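Local structure of Alr4995 protein (Nostoc sp., 6LRF) at residues 109-114 and 145-150. The protein is a bifunctional cyanobacterial enzyme that hydrolyses arginine to ornithine, ammonia and carbon dioxide in one part and probably converts ornithine to proline in another. Numbering follows the deposited sequence.
Sequences YELPKD and HPYLAK
Tyr147 reaches out from the first turn of helix 145-152 and meets the loop at Leu111 and Pro112; no hydrogen bond crosses, and the contact is made by van der Waals packing. One methyl of Leu111, CD2, sits at the root of the tyrosine: it lies 3.6 Å from Tyr147 CB and comes at the ring neither squarely over the face nor at the edge. Farther out, Pro112 CD lies over one face of the ring, 4.2 Å from Tyr147 CZ, while Pro112 CG is 3.8 Å from Tyr147 OH. The tyrosine gets there because its CG stands anti to the carbonyl carbon (chi1 -73°), which carries the ring along the loop from leucine to proline. With Tyr147 cut back to an alanine, the Pro112 ring is likely to lose its aromatic partner, and a gap would probably open beside Leu111 CD2.

Around these three residues, Trp151, one turn on, meets the Tyr147 ring with planes at about 55° and stacks on Tyr109. Val81 of strand 79-82 and Phe117 each touch both Leu111 and Leu148, and His145 anchors the start of the helix by hydrogen bonds to Ser158 OG and Gly135 O. Apolar packing here joins the loop after strand 107-109 to helix 145-152 in the dihydrolase part, whose family is consistent with the pentein alpha/beta-propeller fold of guanidino-group modifying enzymes.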
loop_
_atom_site.group_PDB
_atom_site.type_symbol
_atom_site.label_atom_id
_atom_site.label_comp_id
_atom_site.label_asym_id
_atom_site.label_seq_id
_atom_site.Cartn_x
_atom_site.Cartn_y
_atom_site.Cartn_z
ATOM N N TYR B 109 -37.412 -45.879 12.535
ATOM C CA TYR B 109 -36.967 -45.768 11.155
ATOM C C TYR B 109 -35.475 -45.511 11.124
ATOM O O TYR B 109 -34.945 -44.793 11.977
ATOM C CB TYR B 109 -37.697 -44.650 10.434
ATOM C CG TYR B 109 -39.164 -44.893 10.295
ATOM C CD1 TYR B 109 -40.061 -44.393 11.225
ATOM C CD2 TYR B 109 -39.654 -45.635 9.245
ATOM C CE1 TYR B 109 -41.421 -44.619 11.098
ATOM C CE2 TYR B 109 -41.002 -45.864 9.107
ATOM C CZ TYR B 109 -41.882 -45.351 10.026
ATOM O OH TYR B 109 -43.227 -45.587 9.874
ATOM N N GLU B 110 -34.805 -46.097 10.144
ATOM C CA GLU B 110 -33.363 -45.972 10.054
ATOM C C GLU B 110 -32.983 -45.444 8.691
ATOM O O GLU B 110 -33.530 -45.890 7.681
ATOM C CB GLU B 110 -32.694 -47.313 10.304
ATOM C CG GLU B 110 -32.877 -47.824 11.705
ATOM C CD GLU B 110 -32.239 -49.176 11.874
ATOM O OE1 GLU B 110 -32.451 -50.038 10.994
ATOM O OE2 GLU B 110 -31.510 -49.370 12.864
ATOM N N LEU B 111 -32.058 -44.488 8.675
ATOM C CA LEU B 111 -31.579 -43.887 7.433
ATOM C C LEU B 111 -30.575 -44.822 6.770
ATOM O O LEU B 111 -29.987 -45.666 7.455
ATOM C CB LEU B 111 -30.947 -42.524 7.724
ATOM C CG LEU B 111 -32.060 -41.569 8.147
ATOM C CD1 LEU B 111 -31.610 -40.643 9.226
ATOM C CD2 LEU B 111 -32.538 -40.808 6.936
ATOM N N PRO B 112 -30.388 -44.686 5.447
ATOM C CA PRO B 112 -29.225 -45.290 4.763
ATOM C C PRO B 112 -27.945 -45.122 5.596
ATOM O O PRO B 112 -27.806 -44.102 6.280
ATOM C CB PRO B 112 -29.140 -44.496 3.462
ATOM C CG PRO B 112 -30.567 -44.107 3.174
ATOM C CD PRO B 112 -31.243 -43.913 4.522
ATOM N N LYS B 113 -27.036 -46.093 5.579
ATOM C CA LYS B 113 -25.922 -46.041 6.525
ATOM C C LYS B 113 -24.906 -44.939 6.188
ATOM O O LYS B 113 -24.135 -44.516 7.055
ATOM C CB LYS B 113 -25.227 -47.407 6.633
ATOM C CG LYS B 113 -26.049 -48.421 7.449
ATOM C CD LYS B 113 -25.209 -49.502 8.132
ATOM C CE LYS B 113 -25.267 -49.359 9.663
ATOM N NZ LYS B 113 -26.489 -49.928 10.303
ATOM N N ASP B 114 -24.928 -44.446 4.954
ATOM C CA ASP B 114 -24.027 -43.364 4.558
ATOM C C ASP B 114 -24.742 -42.010 4.548
ATOM O O ASP B 114 -24.322 -41.074 3.869
ATOM C CB ASP B 114 -23.436 -43.644 3.177
ATOM C CG ASP B 114 -24.473 -43.536 2.082
ATOM O OD1 ASP B 114 -25.640 -43.918 2.339
ATOM O OD2 ASP B 114 -24.130 -43.071 0.972
ATOM N N HIS B 145 -33.329 -34.764 5.317
ATOM C CA HIS B 145 -34.507 -34.012 5.697
ATOM C C HIS B 145 -35.795 -34.527 5.035
ATOM O O HIS B 145 -36.836 -34.572 5.703
ATOM C CB HIS B 145 -34.293 -32.515 5.418
ATOM C CG HIS B 145 -33.215 -31.909 6.265
ATOM N ND1 HIS B 145 -32.944 -30.557 6.288
ATOM C CD2 HIS B 145 -32.352 -32.477 7.141
ATOM C CE1 HIS B 145 -31.949 -30.324 7.126
ATOM N NE2 HIS B 145 -31.578 -31.471 7.664
ATOM N N PRO B 146 -35.746 -34.922 3.750
ATOM C CA PRO B 146 -36.982 -35.504 3.193
ATOM C C PRO B 146 -37.439 -36.812 3.866
ATOM O O PRO B 146 -38.626 -37.121 3.837
ATOM C CB PRO B 146 -36.619 -35.777 1.729
ATOM C CG PRO B 146 -35.517 -34.760 1.429
ATOM C CD PRO B 146 -34.720 -34.712 2.705
ATOM N N TYR B 147 -36.508 -37.572 4.432
ATOM C CA TYR B 147 -36.844 -38.795 5.147
ATOM C C TYR B 147 -37.594 -38.448 6.418
ATOM O O TYR B 147 -38.575 -39.109 6.779
ATOM C CB TYR B 147 -35.581 -39.591 5.478
ATOM C CG TYR B 147 -34.945 -40.289 4.295
ATOM C CD1 TYR B 147 -35.303 -41.585 3.953
ATOM C CD2 TYR B 147 -33.965 -39.657 3.533
ATOM C CE1 TYR B 147 -34.709 -42.233 2.866
ATOM C CE2 TYR B 147 -33.369 -40.292 2.450
ATOM C CZ TYR B 147 -33.744 -41.581 2.126
ATOM O OH TYR B 147 -33.155 -42.219 1.061
ATOM N N LEU B 148 -37.129 -37.400 7.091
ATOM C CA LEU B 148 -37.755 -36.969 8.323
ATOM C C LEU B 148 -39.202 -36.599 8.052
ATOM O O LEU B 148 -40.113 -36.927 8.825
ATOM C CB LEU B 148 -37.022 -35.776 8.919
ATOM C CG LEU B 148 -35.531 -35.926 9.129
ATOM C CD1 LEU B 148 -35.008 -34.664 9.792
ATOM C CD2 LEU B 148 -35.262 -37.139 9.987
ATOM N N ALA B 149 -39.403 -35.904 6.941
ATOM C CA ALA B 149 -40.709 -35.372 6.610
ATOM C C ALA B 149 -41.680 -36.512 6.293
ATOM O O ALA B 149 -42.813 -36.520 6.758
ATOM C CB ALA B 149 -40.595 -34.428 5.445
ATOM N N LYS B 150 -41.213 -37.457 5.485
ATOM C CA LYS B 150 -41.994 -38.618 5.048
ATOM C C LYS B 150 -42.342 -39.545 6.215
ATOM O O LYS B 150 -43.477 -39.978 6.356
ATOM C CB LYS B 150 -41.207 -39.384 3.980
ATOM C CG LYS B 150 -41.871 -40.644 3.470
ATOM C CD LYS B 150 -41.039 -41.317 2.376
ATOM C CE LYS B 150 -39.676 -41.767 2.896
ATOM N NZ LYS B 150 -38.996 -42.667 1.917
#